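Local coordinates for serine--tRNA ligase, cytoplasmic (Candida albicans, PDB 3QO8), which catalyses the two-step attachment of serine to tRNA(Ser), activating the amino acid with ATP as Ser-AMP and then passing it to the tRNA acceptor end, at residues 332-340 and 350-358; 135-143 and 357-365. One frame throughout, in Å; residues are numbered along the deposited sequence.

Contact 1 (332-340 and 350-358); sequences LPYRVVGIV and KKYDLEAWF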
# COMPACT_ATOMS: atom_id res chain seq x y z
N LEU A 332 -9.86 -5.70 -26.77
CA LEU A 332 -9.15 -4.42 -26.88
C LEU A 332 -8.11 -4.49 -28.00
O LEU A 332 -7.22 -5.34 -27.95
CB LEU A 332 -8.49 -4.05 -25.53
CG LEU A 332 -9.44 -3.97 -24.32
CD1 LEU A 332 -8.70 -3.72 -23.00
CD2 LEU A 332 -10.51 -2.90 -24.54
N PRO A 333 -8.23 -3.60 -29.01
CA PRO A 333 -7.25 -3.62 -30.11
C PRO A 333 -5.88 -3.26 -29.55
O PRO A 333 -5.82 -2.44 -28.64
CB PRO A 333 -7.72 -2.50 -31.06
CG PRO A 333 -9.08 -2.09 -30.58
CD PRO A 333 -9.16 -2.46 -29.12
N TYR A 334 -4.81 -3.83 -30.09
CA TYR A 334 -3.48 -3.50 -29.58
C TYR A 334 -2.42 -3.73 -30.64
O TYR A 334 -2.70 -4.30 -31.69
CB TYR A 334 -3.15 -4.34 -28.33
CG TYR A 334 -3.11 -5.83 -28.61
CD1 TYR A 334 -2.00 -6.42 -29.17
CD2 TYR A 334 -4.21 -6.63 -28.32
CE1 TYR A 334 -1.97 -7.80 -29.46
CE2 TYR A 334 -4.20 -8.01 -28.59
CZ TYR A 334 -3.08 -8.57 -29.17
OH TYR A 334 -3.07 -9.92 -29.45
N ARG A 335 -1.21 -3.28 -30.36
CA ARG A 335 -0.04 -3.70 -31.12
C ARG A 335 1.04 -4.13 -30.14
O ARG A 335 1.09 -3.66 -29.01
CB ARG A 335 0.47 -2.57 -32.01
CG ARG A 335 0.90 -1.32 -31.26
CD ARG A 335 1.49 -0.27 -32.23
NE ARG A 335 2.06 0.87 -31.51
CZ ARG A 335 2.34 2.06 -32.06
NH1 ARG A 335 2.10 2.27 -33.35
NH2 ARG A 335 2.87 3.03 -31.33
N VAL A 336 1.90 -5.04 -30.59
CA VAL A 336 3.09 -5.43 -29.82
C VAL A 336 4.32 -4.85 -30.50
O VAL A 336 4.51 -5.01 -31.72
CB VAL A 336 3.21 -6.96 -29.75
CG1 VAL A 336 4.48 -7.38 -28.99
CG2 VAL A 336 1.97 -7.55 -29.06
N VAL A 337 5.16 -4.17 -29.72
CA VAL A 337 6.34 -3.52 -30.27
C VAL A 337 7.62 -3.95 -29.59
O VAL A 337 7.66 -4.11 -28.37
CB VAL A 337 6.21 -1.97 -30.22
CG1 VAL A 337 5.01 -1.51 -31.04
CG2 VAL A 337 6.08 -1.48 -28.79
N GLY A 338 8.67 -4.12 -30.38
CA GLY A 338 9.98 -4.46 -29.86
C GLY A 338 10.73 -3.19 -29.51
O GLY A 338 11.11 -2.42 -30.39
N ILE A 339 10.94 -2.97 -28.22
CA ILE A 339 11.53 -1.73 -27.72
C ILE A 339 13.00 -1.58 -28.14
O ILE A 339 13.80 -2.52 -28.01
CB ILE A 339 11.40 -1.65 -26.17
CG1 ILE A 339 9.93 -1.73 -25.76
CG2 ILE A 339 12.02 -0.36 -25.64
CD1 ILE A 339 9.05 -0.60 -26.33
N VAL A 340 13.36 -0.38 -28.60
CA VAL A 340 14.73 -0.12 -29.07
C VAL A 340 15.74 -0.24 -27.93
O VAL A 340 15.41 -0.01 -26.77
CB VAL A 340 14.87 1.28 -29.72
CG1 VAL A 340 14.07 1.36 -31.02
CG2 VAL A 340 14.43 2.38 -28.74
N LYS A 350 15.95 -8.06 -23.59
CA LYS A 350 14.97 -7.85 -24.66
C LYS A 350 13.65 -7.48 -24.02
O LYS A 350 13.28 -8.05 -22.99
CB LYS A 350 14.79 -9.14 -25.47
CG LYS A 350 13.84 -9.02 -26.66
CD LYS A 350 13.71 -10.35 -27.39
CE LYS A 350 12.80 -10.24 -28.61
NZ LYS A 350 13.35 -9.36 -29.70
N LYS A 351 12.92 -6.54 -24.63
CA LYS A 351 11.62 -6.15 -24.11
C LYS A 351 10.58 -5.91 -25.21
O LYS A 351 10.88 -5.28 -26.23
CB LYS A 351 11.76 -4.89 -23.26
CG LYS A 351 10.47 -4.43 -22.60
CD LYS A 351 10.78 -3.38 -21.56
CE LYS A 351 10.44 -2.01 -22.07
NZ LYS A 351 10.92 -0.97 -21.13
N TYR A 352 9.37 -6.43 -25.00
CA TYR A 352 8.23 -6.15 -25.87
C TYR A 352 7.22 -5.39 -25.06
O TYR A 352 6.96 -5.75 -23.91
CB TYR A 352 7.53 -7.43 -26.33
CG TYR A 352 8.12 -8.14 -27.54
CD1 TYR A 352 9.30 -7.72 -28.13
CD2 TYR A 352 7.47 -9.24 -28.08
CE1 TYR A 352 9.82 -8.39 -29.22
CE2 TYR A 352 7.98 -9.91 -29.16
CZ TYR A 352 9.15 -9.49 -29.73
OH TYR A 352 9.63 -10.17 -30.82
N ASP A 353 6.61 -4.36 -25.64
CA ASP A 353 5.48 -3.72 -25.00
C ASP A 353 4.22 -4.06 -25.78
O ASP A 353 4.24 -4.17 -27.02
CB ASP A 353 5.65 -2.19 -24.96
CG ASP A 353 6.62 -1.73 -23.88
OD1 ASP A 353 7.27 -2.58 -23.22
OD2 ASP A 353 6.74 -0.50 -23.70
N LEU A 354 3.12 -4.26 -25.06
CA LEU A 354 1.82 -4.32 -25.70
C LEU A 354 1.22 -2.96 -25.44
O LEU A 354 1.14 -2.50 -24.30
CB LEU A 354 0.94 -5.45 -25.12
CG LEU A 354 -0.43 -5.65 -25.79
CD1 LEU A 354 -0.87 -7.10 -25.75
CD2 LEU A 354 -1.49 -4.74 -25.19
N GLU A 355 0.84 -2.29 -26.52
CA GLU A 355 0.24 -0.96 -26.46
C GLU A 355 -1.16 -1.07 -27.04
O GLU A 355 -1.34 -1.50 -28.19
CB GLU A 355 1.07 0.04 -27.29
CG GLU A 355 2.57 0.07 -26.95
CD GLU A 355 3.31 1.06 -27.85
OE1 GLU A 355 2.90 1.23 -29.01
OE2 GLU A 355 4.29 1.68 -27.38
N ALA A 356 -2.15 -0.70 -26.24
CA ALA A 356 -3.54 -0.89 -26.63
C ALA A 356 -4.06 0.39 -27.26
O ALA A 356 -3.59 1.48 -26.94
CB ALA A 356 -4.40 -1.26 -25.42
N TRP A 357 -5.05 0.25 -28.14
CA TRP A 357 -5.63 1.40 -28.81
C TRP A 357 -6.58 2.15 -27.89
O TRP A 357 -7.51 1.58 -27.34
CB TRP A 357 -6.37 0.94 -30.07
CG TRP A 357 -6.97 2.07 -30.88
CD1 TRP A 357 -8.31 2.35 -31.05
CD2 TRP A 357 -6.26 3.07 -31.63
NE1 TRP A 357 -8.46 3.46 -31.87
CE2 TRP A 357 -7.22 3.91 -32.23
CE3 TRP A 357 -4.90 3.32 -31.85
CZ2 TRP A 357 -6.86 4.99 -33.04
CZ3 TRP A 357 -4.55 4.39 -32.66
CH2 TRP A 357 -5.53 5.21 -33.25
N PHE A 358 -6.34 3.45 -27.73
CA PHE A 358 -7.25 4.33 -27.01
C PHE A 358 -7.95 5.20 -28.06
O PHE A 358 -7.36 6.14 -28.59
CB PHE A 358 -6.46 5.20 -26.01
CG PHE A 358 -6.12 4.51 -24.70
CD1 PHE A 358 -5.27 3.40 -24.67
CD2 PHE A 358 -6.64 4.98 -23.50
CE1 PHE A 358 -4.95 2.77 -23.46
CE2 PHE A 358 -6.34 4.36 -22.30
CZ PHE A 358 -5.49 3.24 -22.27
O HOH W 1 13.44 -5.04 -27.19

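Contact 2 (135-143 and 357-365); sequences NYKKPEQIA and WFPFQQEYK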
# COMPACT_ATOMS: atom_id res chain seq x y z
N ASN A 135 -15.51 -7.09 -35.98
CA ASN A 135 -16.35 -5.94 -36.27
C ASN A 135 -15.68 -4.61 -35.95
O ASN A 135 -16.35 -3.61 -35.74
CB ASN A 135 -17.69 -6.05 -35.54
CG ASN A 135 -18.50 -7.23 -35.99
OD1 ASN A 135 -18.65 -7.48 -37.19
ND2 ASN A 135 -19.04 -7.99 -35.03
N TYR A 136 -14.35 -4.62 -35.90
CA TYR A 136 -13.61 -3.38 -35.77
C TYR A 136 -12.67 -3.25 -36.96
O TYR A 136 -11.61 -3.89 -37.01
CB TYR A 136 -12.84 -3.32 -34.46
CG TYR A 136 -12.38 -1.92 -34.08
CD1 TYR A 136 -13.30 -0.87 -33.96
CD2 TYR A 136 -11.04 -1.65 -33.85
CE1 TYR A 136 -12.88 0.41 -33.61
CE2 TYR A 136 -10.61 -0.37 -33.49
CZ TYR A 136 -11.54 0.65 -33.37
OH TYR A 136 -11.11 1.91 -33.03
N LYS A 137 -13.08 -2.41 -37.88
CA LYS A 137 -12.44 -2.25 -39.18
C LYS A 137 -10.98 -1.86 -39.05
O LYS A 137 -10.10 -2.49 -39.62
CB LYS A 137 -13.23 -1.20 -39.97
CG LYS A 137 -12.75 -0.91 -41.37
CD LYS A 137 -13.72 0.06 -42.05
CE LYS A 137 -15.15 -0.47 -42.00
NZ LYS A 137 -16.15 0.51 -42.53
N LYS A 138 -10.73 -0.80 -38.29
CA LYS A 138 -9.39 -0.27 -38.14
C LYS A 138 -9.35 0.68 -36.95
O LYS A 138 -10.39 1.17 -36.52
CB LYS A 138 -8.97 0.50 -39.40
CG LYS A 138 -9.73 1.79 -39.60
CD LYS A 138 -9.09 2.64 -40.68
CE LYS A 138 -10.01 3.78 -41.09
NZ LYS A 138 -10.37 4.66 -39.94
N PRO A 139 -8.16 0.93 -36.41
CA PRO A 139 -8.03 1.83 -35.26
C PRO A 139 -8.42 3.25 -35.65
O PRO A 139 -7.79 3.82 -36.53
CB PRO A 139 -6.53 1.77 -34.94
CG PRO A 139 -6.01 0.55 -35.67
CD PRO A 139 -6.86 0.43 -36.88
N GLU A 140 -9.47 3.79 -35.04
CA GLU A 140 -9.88 5.17 -35.29
C GLU A 140 -10.66 5.69 -34.10
O GLU A 140 -10.62 5.07 -33.03
CB GLU A 140 -10.70 5.28 -36.58
CG GLU A 140 -11.89 4.34 -36.66
CD GLU A 140 -12.66 4.48 -37.98
OE1 GLU A 140 -13.22 3.47 -38.47
OE2 GLU A 140 -12.71 5.61 -38.53
N GLN A 141 -11.37 6.80 -34.25
CA GLN A 141 -12.05 7.39 -33.09
C GLN A 141 -13.40 6.74 -32.82
O GLN A 141 -14.43 7.42 -32.73
CB GLN A 141 -12.20 8.91 -33.24
CG GLN A 141 -12.35 9.59 -31.87
CD GLN A 141 -12.62 11.09 -31.94
OE1 GLN A 141 -12.43 11.71 -32.99
NE2 GLN A 141 -13.05 11.66 -30.82
N ILE A 142 -13.40 5.42 -32.72
CA ILE A 142 -14.60 4.63 -32.56
C ILE A 142 -14.33 3.60 -31.46
O ILE A 142 -13.31 2.90 -31.50
CB ILE A 142 -14.94 3.85 -33.86
CG1 ILE A 142 -15.23 4.81 -35.03
CG2 ILE A 142 -16.09 2.87 -33.62
CD1 ILE A 142 -16.52 5.57 -34.91
N ALA A 143 -15.22 3.51 -30.48
CA ALA A 143 -15.08 2.53 -29.41
C ALA A 143 -15.12 1.13 -30.02
O ALA A 143 -16.10 0.75 -30.66
CB ALA A 143 -16.19 2.70 -28.38
N TRP A 357 -5.05 0.25 -28.14
CA TRP A 357 -5.63 1.40 -28.81
C TRP A 357 -6.58 2.15 -27.89
O TRP A 357 -7.51 1.58 -27.34
CB TRP A 357 -6.37 0.94 -30.07
CG TRP A 357 -6.97 2.07 -30.88
CD1 TRP A 357 -8.31 2.35 -31.05
CD2 TRP A 357 -6.26 3.07 -31.63
NE1 TRP A 357 -8.46 3.46 -31.87
CE2 TRP A 357 -7.22 3.91 -32.23
CE3 TRP A 357 -4.90 3.32 -31.85
CZ2 TRP A 357 -6.86 4.99 -33.04
CZ3 TRP A 357 -4.55 4.39 -32.66
CH2 TRP A 357 -5.53 5.21 -33.25
N PHE A 358 -6.34 3.45 -27.73
CA PHE A 358 -7.25 4.33 -27.01
C PHE A 358 -7.95 5.20 -28.06
O PHE A 358 -7.36 6.14 -28.59
CB PHE A 358 -6.46 5.20 -26.01
CG PHE A 358 -6.12 4.51 -24.70
CD1 PHE A 358 -5.27 3.40 -24.67
CD2 PHE A 358 -6.64 4.98 -23.50
CE1 PHE A 358 -4.95 2.77 -23.46
CE2 PHE A 358 -6.34 4.36 -22.30
CZ PHE A 358 -5.49 3.24 -22.27
N PRO A 359 -9.22 4.88 -28.38
CA PRO A 359 -9.82 5.54 -29.55
C PRO A 359 -10.12 7.03 -29.36
O PRO A 359 -10.17 7.73 -30.36
CB PRO A 359 -11.11 4.75 -29.79
CG PRO A 359 -11.45 4.16 -28.43
CD PRO A 359 -10.11 3.86 -27.79
N PHE A 360 -10.31 7.50 -28.13
CA PHE A 360 -10.54 8.93 -27.96
C PHE A 360 -9.23 9.66 -28.22
O PHE A 360 -9.19 10.65 -28.92
CB PHE A 360 -11.06 9.31 -26.57
CG PHE A 360 -11.14 10.80 -26.37
CD1 PHE A 360 -12.25 11.50 -26.81
CD2 PHE A 360 -10.09 11.50 -25.80
CE1 PHE A 360 -12.32 12.89 -26.66
CE2 PHE A 360 -10.15 12.88 -25.65
CZ PHE A 360 -11.27 13.58 -26.08
N GLN A 361 -8.16 9.15 -27.61
CA GLN A 361 -6.83 9.71 -27.75
C GLN A 361 -6.38 9.53 -29.19
O GLN A 361 -5.55 10.27 -29.70
CB GLN A 361 -5.87 8.94 -26.83
CG GLN A 361 -6.44 8.67 -25.41
CD GLN A 361 -6.39 9.90 -24.52
OE1 GLN A 361 -5.42 10.66 -24.57
NE2 GLN A 361 -7.43 10.11 -23.72
N GLN A 362 -6.96 8.52 -29.84
CA GLN A 362 -6.53 8.07 -31.15
C GLN A 362 -5.03 7.74 -31.16
O GLN A 362 -4.31 8.14 -32.05
CB GLN A 362 -6.89 9.10 -32.24
CG GLN A 362 -8.38 9.43 -32.33
CD GLN A 362 -8.67 10.61 -33.24
OE1 GLN A 362 -8.56 10.51 -34.46
NE2 GLN A 362 -9.04 11.74 -32.64
N GLU A 363 -4.58 7.00 -30.15
CA GLU A 363 -3.19 6.60 -30.04
C GLU A 363 -3.11 5.24 -29.38
O GLU A 363 -3.95 4.90 -28.55
CB GLU A 363 -2.42 7.56 -29.15
CG GLU A 363 -2.36 8.99 -29.64
CD GLU A 363 -1.68 9.90 -28.64
OE1 GLU A 363 -1.02 9.37 -27.72
OE2 GLU A 363 -1.81 11.13 -28.77
N TYR A 364 -2.09 4.48 -29.73
CA TYR A 364 -1.72 3.29 -28.98
C TYR A 364 -1.00 3.72 -27.71
O TYR A 364 -0.10 4.56 -27.76
CB TYR A 364 -0.78 2.43 -29.80
CG TYR A 364 -1.45 1.65 -30.92
CD1 TYR A 364 -2.25 0.55 -30.63
CD2 TYR A 364 -1.26 2.00 -32.25
CE1 TYR A 364 -2.86 -0.17 -31.63
CE2 TYR A 364 -1.86 1.28 -33.27
CZ TYR A 364 -2.66 0.19 -32.96
OH TYR A 364 -3.26 -0.54 -33.94
N LYS A 365 -1.39 3.14 -26.58
CA LYS A 365 -0.76 3.46 -25.29
C LYS A 365 -0.28 2.21 -24.59
O LYS A 365 -0.98 1.21 -24.55
CB LYS A 365 -1.75 4.18 -24.36
CG LYS A 365 -2.46 5.38 -24.99
CD LYS A 365 -1.57 6.59 -25.00
CE LYS A 365 -1.87 7.49 -23.82
NZ LYS A 365 -1.06 8.74 -23.87

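Contact 1 (332-340 and 350-358)
Tyr334 to Gly338 pair with Tyr352 to Ala356 as an antiparallel beta hairpin within the mixed sheet of the class II synthetase catalytic core; the short strand axes approach to 4.6 Å with their directions 155° apart. Backbone bonding sets the register. Arg335 and Glu355 form one hydrogen-bonded pair, Arg335 N giving to Glu355 O and Glu355 N to Arg335 O, and Val337 with Asp353 form the next. Beyond these pairs, Trp357 N donates to Pro333 O at 2.8 Å, and Ile339 N to Lys351 O. Where the strands part, one water donates to Ile339 O and accepts from Lys351 N.

Apolar packing occupies the face carrying Tyr334, Val336, Leu354 and Ala356. Leu354 CD1 lies over one face of the Tyr334 ring, 3.9 Å from its centroid and 18° off the normal, while Leu354 CD2 reaches Tyr334 CB. The phenol oxygen is bound by Gln328 and Glu324 of helix 312-329. Further along, Val336 CG1 meets Tyr352 CD2 at 3.6 Å, and the same ring passes close to Gly338 CA.

The face of Arg335, Val337, Asp353 and Glu355 mixes apolar and charged groups. Past the last bridged pair, Ile339 CD1 comes within 3.5 Å of Asp353 OD2. Asp353 OD1 is hydrogen-bonded to Ser369 OG, a second-shell contact to a residue that binds magnesium here and probably ATP. Val337 CG2 touches Asp353 CB and the carboxylate carbon of Glu355. The charged pair is Arg335 with Glu355: Arg335 CG sits between its N and carbonyl carbon (chi1 60°), and the extended chain brings the guanidinium side-on to a single carboxylate oxygen. Glu355 OE1 lies in the guanidinium plane, 2.7 Å from Arg335 NE and 2.9 Å from Arg335 NH2, the latter bond using its syn lone pair.

Contact 2 (135-143 and 357-365)
The turn joining strand 350-358 to strand 363-372 of the catalytic sheet has a G1 beta bulge where Gln362 and Glu363 both face Phe358; the irregular loop 135-143 packs here against Trp357 at the end of strand 350-358 and Pro359 in the turn. Pro139 CB sits over the centre of the indole's six-membered ring, 3.5 Å from the centroid and 11° off the normal, a CH-pi contact. Trp357 CG stands anti to its backbone N (chi1 -178°), which carries the indole out to the loop. At the ring's edge Trp357 NE1 donates to Glu140 O at 2.9 Å; the oxygen lies in the indole plane, and the N-H points at it within 20° of straight. Tyr364 meets the indole edge-to-face, with Trp357 CE3 over the Tyr364 ring.

Tyr136 organises the loop behind this bond. Its hydroxyl donates to Ile142 O and accepts almost linearly from Glu140 N, bridging the two and fixing the loop around the Glu140 carbonyl. Pro139 CG also meets Tyr364 OH, 3.4 Å away.

Pro359 is held from two directions. Its CB lies 3.3 Å from both Glu140 O and Ile142 O, whereas its own carbonyl receives a CA-H...O contact from Gln141 CA at 3.3 Å. Gln141, centre of an inverse gamma turn, runs its extended chain past that carbonyl, and its NE2 is bonded to Ala150 O. The Gln141 and Gln362 amides lie nearly parallel, but Gln362 NE2, 3.4 Å from Gln141 OE1, is poorly aimed for a hydrogen bond.

The join thus combines the indole N-H bond to Glu140 O with packing of Pro139, Pro359 and the Gln141 chain; the N-H gives it direction.

How the contacts relate
Contact 1 is nested within the chain loop closed by contact 2, their centres 14 Å apart. Strand 350-358 serves both: it pairs with 334-338 in contact 1, then delivers Trp357 to loop 135-143 in contact 2. Strand 363-372, next in the sheet, pairs with it through Ala356 O and Lys365 N, 2.8 Å apart in a probable hydrogen bond, and Arg335 NH1 packs 3.5 Å from Tyr364 CD2. Between nearest atoms, the Lys351 side chain of contact 1 is about 4 Å from a bound magnesium ion and about 6 Å from the active-site seryl-sulfamoyl adenosine. In contact 2, Tyr136 is about 7 Å from a second, separate molecule of that analogue, and Tyr364 about 13 Å from magnesium.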